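Local coordinates for uncharacterized protein MJ1062 (Methanocaldococcus jannaschii, PDB 3EO4) that is of unknown function but probably transfers acyl groups through a GNAT-type acetyltransferase domain, the part of the longer protein modelled here, at residues I19-L24 / W56-E60; N61-I67 / S80-L86; E92-L96 / S111-L116. All coordinates share one frame; numbering follows the deposited sequence. Where two conformers were deposited one is given.

Interaction 1 (I19-L24 / W56-E60); sequences ITDNDL and WMSRE
L24 and W56 make the tight half of this contact. One methyl of the leucine, CD1, sits over a face of the indole, 3.7 Å from the centroid of the five-membered ring and only 7° off its normal, a clear CH-pi contact. The other methyl, CD2, lies 3.6 Å from W56 CE3, so the leucine fork spans both rings of the indole. W56 offers itself this way because its CG is anti to the backbone N (chi1 165°), which swings the indole off helix 49-58 toward the 19-24 loop. I19 comes from a different direction: its CG2 stands in the indole plane at the rim, 3.6 Å from W56 CZ3. Y53 also meets the indole, and L24 packs on W49 and Y53 as well, so this half belongs to a wider apolar cluster.

Toward solvent, at D21, the fit is looser. D21 is exposed and was modelled in two conformers, and the carboxylate position beside the indole is doubtful. T20 barely brushes the ring with its carbonyl carbon. R59 makes a separate loose contact, its NH1 4.4 Å from I19 CG2, and the guanidinium spends its charge elsewhere, in a salt bridge to D64. The backbone of 21-23 forms a short 3-10 turn, with D23 N bonded to T20 O at 2.9 Å.

Taken together, the contact ties the turn that opens helix 24-31 to the end of helix 49-58, within the helical excursion between strands 13-18 and 63-71 that is characteristic of the GNAT fold.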
loop_
_atom_site.group_PDB
_atom_site.type_symbol
_atom_site.label_atom_id
_atom_site.label_comp_id
_atom_site.label_asym_id
_atom_site.label_seq_id
_atom_site.Cartn_x
_atom_site.Cartn_y
_atom_site.Cartn_z
ATOM N N ILE A 19 11.225 -8.066 -7.911
ATOM C CA ILE A 19 11.080 -6.904 -7.071
ATOM C C ILE A 19 12.352 -6.092 -7.098
ATOM O O ILE A 19 13.412 -6.597 -7.427
ATOM C CB ILE A 19 10.807 -7.352 -5.604
ATOM C CG1 ILE A 19 10.220 -6.205 -4.777
ATOM C CG2 ILE A 19 12.077 -7.961 -4.968
ATOM C CD1 ILE A 19 9.423 -6.682 -3.550
ATOM N N THR A 20 12.223 -4.852 -6.663
ATOM C CA THR A 20 13.257 -3.834 -6.693
ATOM C C THR A 20 13.126 -3.018 -5.414
ATOM O O THR A 20 12.026 -2.973 -4.837
ATOM C CB THR A 20 12.959 -2.946 -7.928
ATOM O OG1 THR A 20 13.776 -3.375 -9.012
ATOM C CG2 THR A 20 13.202 -1.529 -7.684
ATOM N N ASP A 21 14.201 -2.339 -5.002
ATOM C CA ASP A 21 14.221 -1.427 -3.839
ATOM C C ASP A 21 13.050 -0.479 -3.848
ATOM O O ASP A 21 12.494 -0.124 -2.813
ATOM C CB ASP A 21 15.487 -0.562 -3.857
ATOM C CG ASP A 21 16.661 -1.231 -3.191
ATOM O OD1 ASP A 21 16.534 -2.421 -2.850
ATOM O OD2 ASP A 21 17.709 -0.574 -3.005
ATOM N N ASN A 22 12.725 -0.018 -5.051
ATOM C CA ASN A 22 11.660 0.967 -5.261
ATOM C C ASN A 22 10.252 0.464 -4.919
ATOM O O ASN A 22 9.341 1.267 -4.689
ATOM C CB ASN A 22 11.706 1.495 -6.701
ATOM C CG ASN A 22 13.024 2.184 -7.028
ATOM O OD1 ASN A 22 13.443 3.131 -6.345
ATOM N ND2 ASN A 22 13.703 1.701 -8.077
ATOM N N ASP A 23 10.079 -0.856 -4.878
ATOM C CA ASP A 23 8.776 -1.490 -4.633
ATOM C C ASP A 23 8.530 -1.699 -3.148
ATOM O O ASP A 23 7.451 -2.132 -2.753
ATOM C CB ASP A 23 8.704 -2.862 -5.329
ATOM C CG ASP A 23 8.824 -2.772 -6.868
ATOM O OD1 ASP A 23 9.615 -3.539 -7.476
ATOM O OD2 ASP A 23 8.141 -1.930 -7.465
ATOM N N LEU A 24 9.530 -1.375 -2.336
ATOM C CA LEU A 24 9.555 -1.790 -0.927
ATOM C C LEU A 24 8.440 -1.172 -0.100
ATOM O O LEU A 24 7.829 -1.856 0.739
ATOM C CB LEU A 24 10.910 -1.509 -0.290
ATOM C CG LEU A 24 12.049 -2.507 -0.532
ATOM C CD1 LEU A 24 13.313 -2.036 0.167
ATOM C CD2 LEU A 24 11.697 -3.910 -0.051
ATOM N N TRP A 56 14.489 -7.194 4.073
ATOM C CA TRP A 56 14.970 -6.995 2.711
ATOM C C TRP A 56 16.483 -7.192 2.580
ATOM O O TRP A 56 16.945 -7.826 1.627
ATOM C CB TRP A 56 14.549 -5.610 2.225
ATOM C CG TRP A 56 15.251 -5.145 1.013
ATOM C CD1 TRP A 56 16.262 -4.238 0.951
ATOM C CD2 TRP A 56 14.984 -5.542 -0.334
ATOM N NE1 TRP A 56 16.646 -4.041 -0.350
ATOM C CE2 TRP A 56 15.877 -4.834 -1.161
ATOM C CE3 TRP A 56 14.074 -6.426 -0.923
ATOM C CZ2 TRP A 56 15.892 -4.989 -2.554
ATOM C CZ3 TRP A 56 14.092 -6.576 -2.318
ATOM C CH2 TRP A 56 14.983 -5.859 -3.107
HETATM N N MSE A 57 17.238 -6.652 3.536
HETATM C CA MSE A 57 18.680 -6.845 3.574
HETATM C C MSE A 57 19.064 -8.249 4.054
HETATM O O MSE A 57 20.216 -8.642 3.932
HETATM C CB MSE A 57 19.356 -5.781 4.462
HETATM C CG MSE A 57 19.096 -4.325 4.021
HETATM SE SE MSE A 57 19.785 -3.937 2.194
HETATM C CE MSE A 57 21.697 -3.751 2.684
ATOM N N SER A 58 18.107 -8.990 4.608
ATOM C CA SER A 58 18.369 -10.329 5.141
ATOM C C SER A 58 18.094 -11.461 4.149
ATOM O O SER A 58 18.470 -12.609 4.419
ATOM C CB SER A 58 17.516 -10.584 6.383
ATOM O OG SER A 58 18.262 -10.375 7.573
ATOM N N ARG A 59 17.421 -11.152 3.032
ATOM C CA ARG A 59 16.907 -12.191 2.156
ATOM C C ARG A 59 17.995 -13.198 1.698
ATOM O O ARG A 59 19.083 -12.800 1.302
ATOM C CB ARG A 59 16.173 -11.580 0.950
ATOM C CG ARG A 59 15.021 -10.658 1.321
ATOM C CD ARG A 59 14.608 -9.769 0.160
ATOM N NE ARG A 59 14.038 -10.540 -0.925
ATOM C CZ ARG A 59 14.608 -10.715 -2.118
ATOM N NH1 ARG A 59 13.995 -11.453 -3.040
ATOM N NH2 ARG A 59 15.773 -10.141 -2.399
ATOM N N GLU A 60 17.688 -14.494 1.802
ATOM C CA GLU A 60 18.513 -15.564 1.249
ATOM C C GLU A 60 17.625 -16.692 0.773
ATOM O O GLU A 60 16.552 -16.921 1.349
ATOM C CB GLU A 60 19.461 -16.114 2.307
ATOM C CG GLU A 60 20.829 -15.492 2.263
ATOM C CD GLU A 60 21.208 -14.851 3.589
ATOM O OE1 GLU A 60 20.362 -14.896 4.531
ATOM O OE2 GLU A 60 22.337 -14.296 3.685
#

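Interaction 2 (N61-I67 / S80-L86); sequences NRVDWII and SVNVSQL
The carbonyl oxygen of W65 is held by two donors from opposite faces of its plane: S80 OG at 2.7 Å and V81 N, which approaches W65 O at 3.1 Å from well above the plane. The serine hydroxyl gets there because OG stands trans to its own nitrogen (chi1 -176°), leaning across to the neighbouring strand. W65 N returns the pairing to V81 O at 2.7 Å, and V63 and V83 exchange two further backbone bonds.

On the face carrying D64 and N82, R62 lays its guanidinium side-on against the aspartate. NE reaches D64 OD2 at 2.9 Å and NH2 reaches D64 OD1 at 2.8 Å, both almost straight, in the guanidinium plane and on syn lone pairs; the bend at chi3 (-69°) turns the guanidinium along its own segment onto D64, two residues further on. R59 adds a salt bridge to D64 OD2. A water gives hydrogen bonds to D64 OD1 and S80 OG and accepts one from N82 ND2, which also hydrogen-bonds a MES molecule, probably from the crystallisation liquor. A leucine in place of R62 would probably leave D64 with R59 as its main counter-charge and its carboxylate freer to turn.

The opposite face is apolar. W65 meets V83 along the rim of its indole, CZ3 lying 4.1 Å from V83 CG1, while W65 and W118 meet edge-to-face. Where the strands part, L86 N bonds to N61 O at 3.0 Å; both residues line a pocket holding a polyether, probably of the same origin. With their directions 165° apart, strands 63-67 and 80-84 form the antiparallel beta hairpin at the centre of the GNAT sheet.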
loop_
_atom_site.group_PDB
_atom_site.type_symbol
_atom_site.label_atom_id
_atom_site.label_comp_id
_atom_site.label_asym_id
_atom_site.label_seq_id
_atom_site.Cartn_x
_atom_site.Cartn_y
_atom_site.Cartn_z
ATOM N N ASN A 61 18.085 -17.399 -0.260
ATOM C CA ASN A 61 17.405 -18.594 -0.785
ATOM C C ASN A 61 15.949 -18.336 -1.140
ATOM O O ASN A 61 15.088 -19.205 -0.973
ATOM C CB ASN A 61 17.527 -19.758 0.216
ATOM C CG ASN A 61 18.957 -20.156 0.464
ATOM O OD1 ASN A 61 19.655 -20.598 -0.454
ATOM N ND2 ASN A 61 19.414 -19.992 1.693
ATOM N N ARG A 62 15.671 -17.126 -1.609
ATOM C CA ARG A 62 14.328 -16.765 -2.022
ATOM C C ARG A 62 14.368 -15.828 -3.208
ATOM O O ARG A 62 15.396 -15.217 -3.498
ATOM C CB ARG A 62 13.538 -16.125 -0.878
ATOM C CG ARG A 62 14.111 -14.824 -0.322
ATOM C CD ARG A 62 13.221 -14.298 0.823
ATOM N NE ARG A 62 11.895 -13.822 0.398
ATOM C CZ ARG A 62 10.757 -14.070 1.064
ATOM N NH1 ARG A 62 10.769 -14.820 2.157
ATOM N NH2 ARG A 62 9.597 -13.577 0.633
ATOM N N VAL A 63 13.246 -15.763 -3.909
ATOM C CA VAL A 63 13.040 -14.824 -4.983
ATOM C C VAL A 63 11.672 -14.195 -4.705
ATOM O O VAL A 63 10.738 -14.905 -4.298
ATOM C CB VAL A 63 13.034 -15.534 -6.344
ATOM C CG1 VAL A 63 12.504 -14.594 -7.466
ATOM C CG2 VAL A 63 14.417 -16.085 -6.686
ATOM N N ASP A 64 11.571 -12.875 -4.884
ATOM C CA ASP A 64 10.293 -12.179 -4.775
ATOM C C ASP A 64 9.961 -11.477 -6.076
ATOM O O ASP A 64 10.832 -10.865 -6.710
ATOM C CB ASP A 64 10.348 -11.136 -3.661
ATOM C CG ASP A 64 10.525 -11.755 -2.303
ATOM O OD1 ASP A 64 9.506 -11.918 -1.591
ATOM O OD2 ASP A 64 11.684 -12.076 -1.949
ATOM N N TRP A 65 8.707 -11.578 -6.487
ATOM C CA TRP A 65 8.242 -10.892 -7.697
ATOM C C TRP A 65 7.119 -9.929 -7.329
ATOM O O TRP A 65 6.409 -10.119 -6.344
ATOM C CB TRP A 65 7.687 -11.873 -8.733
ATOM C CG TRP A 65 8.610 -12.867 -9.377
ATOM C CD1 TRP A 65 9.228 -12.739 -10.604
ATOM C CD2 TRP A 65 8.941 -14.195 -8.906
ATOM N NE1 TRP A 65 9.944 -13.880 -10.899
ATOM C CE2 TRP A 65 9.782 -14.790 -9.883
ATOM C CE3 TRP A 65 8.630 -14.925 -7.749
ATOM C CZ2 TRP A 65 10.324 -16.084 -9.735
ATOM C CZ3 TRP A 65 9.165 -16.224 -7.602
ATOM C CH2 TRP A 65 10.003 -16.786 -8.589
ATOM N N ILE A 66 6.980 -8.884 -8.131
ATOM C CA ILE A 66 5.794 -8.072 -8.171
ATOM C C ILE A 66 4.902 -8.661 -9.264
ATOM O O ILE A 66 5.383 -9.021 -10.349
ATOM C CB ILE A 66 6.145 -6.605 -8.582
ATOM C CG1 ILE A 66 7.197 -6.017 -7.632
ATOM C CG2 ILE A 66 4.921 -5.730 -8.593
ATOM C CD1 ILE A 66 6.734 -5.996 -6.160
ATOM N N ILE A 67 3.607 -8.713 -8.982
ATOM C CA ILE A 67 2.596 -9.152 -9.941
ATOM C C ILE A 67 2.039 -7.930 -10.679
ATOM O O ILE A 67 1.545 -6.999 -10.061
ATOM C CB ILE A 67 1.440 -9.870 -9.223
ATOM C CG1 ILE A 67 1.976 -11.016 -8.339
ATOM C CG2 ILE A 67 0.382 -10.313 -10.237
ATOM C CD1 ILE A 67 0.957 -11.563 -7.346
ATOM N N SER A 80 2.196 -9.384 -4.828
ATOM C CA SER A 80 3.512 -9.963 -4.828
ATOM C C SER A 80 3.439 -11.473 -4.677
ATOM O O SER A 80 2.588 -11.991 -3.937
ATOM C CB SER A 80 4.337 -9.382 -3.703
ATOM O OG SER A 80 5.663 -9.909 -3.776
ATOM N N VAL A 81 4.348 -12.169 -5.361
ATOM C CA VAL A 81 4.465 -13.632 -5.254
ATOM C C VAL A 81 5.937 -13.951 -5.036
ATOM O O VAL A 81 6.810 -13.226 -5.537
ATOM C CB VAL A 81 3.848 -14.362 -6.493
ATOM C CG1 VAL A 81 4.655 -14.106 -7.762
ATOM C CG2 VAL A 81 3.633 -15.875 -6.221
ATOM N N ASN A 82 6.211 -14.995 -4.253
ATOM C CA ASN A 82 7.568 -15.299 -3.792
ATOM C C ASN A 82 7.762 -16.803 -3.555
ATOM O O ASN A 82 6.774 -17.520 -3.345
ATOM C CB ASN A 82 7.914 -14.512 -2.506
ATOM C CG ASN A 82 7.058 -14.922 -1.307
ATOM O OD1 ASN A 82 6.997 -16.098 -0.942
ATOM N ND2 ASN A 82 6.429 -13.952 -0.669
ATOM N N VAL A 83 9.027 -17.261 -3.638
ATOM C CA VAL A 83 9.445 -18.625 -3.257
ATOM C C VAL A 83 10.639 -18.501 -2.354
ATOM O O VAL A 83 11.538 -17.719 -2.617
ATOM C CB VAL A 83 9.866 -19.522 -4.454
ATOM C CG1 VAL A 83 8.740 -19.626 -5.432
ATOM C CG2 VAL A 83 11.034 -18.925 -5.191
ATOM N N SER A 84 10.640 -19.284 -1.292
ATOM C CA SER A 84 11.744 -19.253 -0.354
ATOM C C SER A 84 12.113 -20.703 -0.036
ATOM O O SER A 84 11.442 -21.626 -0.514
ATOM C CB SER A 84 11.334 -18.466 0.896
ATOM O OG SER A 84 10.180 -19.029 1.500
ATOM N N GLN A 85 13.175 -20.900 0.737
ATOM C CA GLN A 85 13.709 -22.230 1.024
ATOM C C GLN A 85 14.156 -22.958 -0.255
ATOM O O GLN A 85 13.950 -24.159 -0.389
ATOM C CB GLN A 85 12.696 -23.056 1.853
ATOM C CG GLN A 85 12.257 -22.331 3.125
ATOM C CD GLN A 85 11.136 -23.020 3.883
ATOM O OE1 GLN A 85 10.112 -22.407 4.169
ATOM N NE2 GLN A 85 11.344 -24.283 4.262
ATOM N N LEU A 86 14.767 -22.220 -1.181
ATOM C CA LEU A 86 15.247 -22.747 -2.471
ATOM C C LEU A 86 16.437 -23.673 -2.325
ATOM O O LEU A 86 16.802 -24.377 -3.275
ATOM C CB LEU A 86 15.644 -21.593 -3.415
ATOM C CG LEU A 86 14.492 -20.813 -4.060
ATOM C CD1 LEU A 86 15.031 -19.566 -4.796
ATOM C CD2 LEU A 86 13.574 -21.722 -4.970
HETATM O O HOH W 1 6.877 -10.900 -1.580
#

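Interaction 3 (E92-L96 / S111-L116); sequences EIGIL and SVSLVL
V112 sits between two isoleucines of the strand and gives one methyl to each. Its CG1, anti to the backbone N (chi1 170°), meets I93 CG2 at 4.1 Å, while its CG2 lies 3.9 Å from I95 CB. The isoleucines themselves adopt different shapes. I93 has CG1 trans to the carbonyl carbon (chi1 -45°) and turns CD1 on toward the next helical turn, where it meets V115 CG1 tip to tip at 3.9 Å; L116 CD2 only grazes I93 CG1. I95 instead carries CG1 opposite its nitrogen, and its chi2 of 99°, away from a staggered value, brings CD1 to 3.7 Å from S111 CB. It is the carbon of the serine that touches, since S111 OG bonds to the carbonyl of I107 one turn back in the helix.

The strand and helix run roughly antiparallel, 153° between their directions, and L141 and F142 of helix 136-144 press on both I95 and V112, extending the apolar layer. Across the two segments everything that meets is hydrocarbon, which implies that shape and burial hold helix 107-121 against the sheet here, without directional polar bonds.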
loop_
_atom_site.group_PDB
_atom_site.type_symbol
_atom_site.label_atom_id
_atom_site.label_comp_id
_atom_site.label_asym_id
_atom_site.label_seq_id
_atom_site.Cartn_x
_atom_site.Cartn_y
_atom_site.Cartn_z
ATOM N N GLU A 92 9.013 -23.097 -0.446
ATOM C CA GLU A 92 7.769 -22.526 0.032
ATOM C C GLU A 92 7.326 -21.350 -0.847
ATOM O O GLU A 92 8.128 -20.451 -1.154
ATOM C CB GLU A 92 7.941 -22.077 1.467
ATOM C CG GLU A 92 6.685 -21.470 2.053
ATOM C CD GLU A 92 6.876 -21.064 3.509
ATOM O OE1 GLU A 92 7.710 -21.667 4.192
ATOM O OE2 GLU A 92 6.176 -20.154 3.986
ATOM N N ILE A 93 6.049 -21.359 -1.236
ATOM C CA ILE A 93 5.479 -20.293 -2.086
ATOM C C ILE A 93 4.604 -19.387 -1.234
ATOM O O ILE A 93 3.741 -19.875 -0.499
ATOM C CB ILE A 93 4.556 -20.862 -3.217
ATOM C CG1 ILE A 93 5.181 -22.058 -3.926
ATOM C CG2 ILE A 93 4.066 -19.754 -4.199
ATOM C CD1 ILE A 93 6.384 -21.726 -4.624
ATOM N N GLY A 94 4.803 -18.076 -1.375
ATOM C CA GLY A 94 3.938 -17.069 -0.748
ATOM C C GLY A 94 3.274 -16.180 -1.794
ATOM O O GLY A 94 3.855 -15.910 -2.863
ATOM N N ILE A 95 2.053 -15.733 -1.512
ATOM C CA ILE A 95 1.333 -14.893 -2.473
ATOM C C ILE A 95 0.495 -13.866 -1.710
ATOM O O ILE A 95 -0.043 -14.165 -0.646
ATOM C CB ILE A 95 0.437 -15.764 -3.465
ATOM C CG1 ILE A 95 -0.447 -14.916 -4.385
ATOM C CG2 ILE A 95 -0.498 -16.716 -2.689
ATOM C CD1 ILE A 95 0.136 -14.723 -5.773
ATOM N N LEU A 96 0.352 -12.677 -2.285
ATOM C CA LEU A 96 -0.427 -11.610 -1.697
ATOM C C LEU A 96 -0.934 -10.769 -2.857
ATOM O O LEU A 96 -0.142 -10.352 -3.674
ATOM C CB LEU A 96 0.512 -10.790 -0.824
ATOM C CG LEU A 96 0.220 -9.460 -0.155
ATOM C CD1 LEU A 96 1.501 -9.082 0.628
ATOM C CD2 LEU A 96 -0.102 -8.343 -1.115
ATOM N N SER A 111 -0.573 -16.345 -10.979
ATOM C CA SER A 111 0.761 -15.921 -10.524
ATOM C C SER A 111 1.513 -17.092 -9.917
ATOM O O SER A 111 2.689 -17.327 -10.242
ATOM C CB SER A 111 0.675 -14.807 -9.476
ATOM O OG SER A 111 0.095 -13.646 -10.005
ATOM N N VAL A 112 0.842 -17.833 -9.038
ATOM C CA VAL A 112 1.466 -19.003 -8.441
ATOM C C VAL A 112 1.852 -20.018 -9.533
ATOM O O VAL A 112 2.964 -20.535 -9.530
ATOM C CB VAL A 112 0.606 -19.616 -7.321
ATOM C CG1 VAL A 112 1.163 -20.969 -6.904
ATOM C CG2 VAL A 112 0.525 -18.644 -6.121
ATOM N N SER A 113 0.967 -20.262 -10.494
ATOM C CA SER A 113 1.316 -21.229 -11.532
ATOM C C SER A 113 2.525 -20.799 -12.371
ATOM O O SER A 113 3.336 -21.654 -12.767
ATOM C CB SER A 113 0.127 -21.583 -12.405
ATOM O OG SER A 113 -0.062 -20.539 -13.306
ATOM N N LEU A 114 2.667 -19.493 -12.619
ATOM C CA LEU A 114 3.903 -18.958 -13.221
ATOM C C LEU A 114 5.169 -19.336 -12.398
ATOM O O LEU A 114 6.171 -19.758 -12.943
ATOM C CB LEU A 114 3.808 -17.435 -13.439
ATOM C CG LEU A 114 2.943 -16.884 -14.597
ATOM C CD1 LEU A 114 2.846 -15.361 -14.547
ATOM C CD2 LEU A 114 3.478 -17.324 -15.975
ATOM N N VAL A 115 5.105 -19.183 -11.091
ATOM C CA VAL A 115 6.217 -19.571 -10.209
ATOM C C VAL A 115 6.485 -21.091 -10.251
ATOM O O VAL A 115 7.629 -21.491 -10.377
ATOM C CB VAL A 115 5.984 -19.072 -8.753
ATOM C CG1 VAL A 115 7.033 -19.631 -7.808
ATOM C CG2 VAL A 115 6.018 -17.547 -8.710
ATOM N N LEU A 116 5.431 -21.919 -10.197
ATOM C CA LEU A 116 5.572 -23.364 -10.322
ATOM C C LEU A 116 6.249 -23.804 -11.612
ATOM O O LEU A 116 7.049 -24.749 -11.608
ATOM C CB LEU A 116 4.224 -24.096 -10.162
ATOM C CG LEU A 116 3.452 -23.829 -8.863
ATOM C CD1 LEU A 116 2.073 -24.439 -8.960
ATOM C CD2 LEU A 116 4.168 -24.304 -7.596
#

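Overall arrangement
The three contacts follow one another along the chain, each closing before the next opens, and all lie within the acetyltransferase domain. Interactions 1 and 2 have centres about 11 Å apart and meet directly, through the R59-D64 salt bridge and packing of I19 and D23 on I66. Interactions 2 and 3, with centres about 8 Å apart, share the five-stranded antiparallel sheet, in which strands 74-84 and 92-97 are neighbours. Interactions 1 and 3 do not touch; their centres are about 17 Å apart. Read in order, the chain anchors its early helices beside the sheet, builds the central hairpin, then lays helix 107-121 against the sheet, giving the layered GNAT architecture.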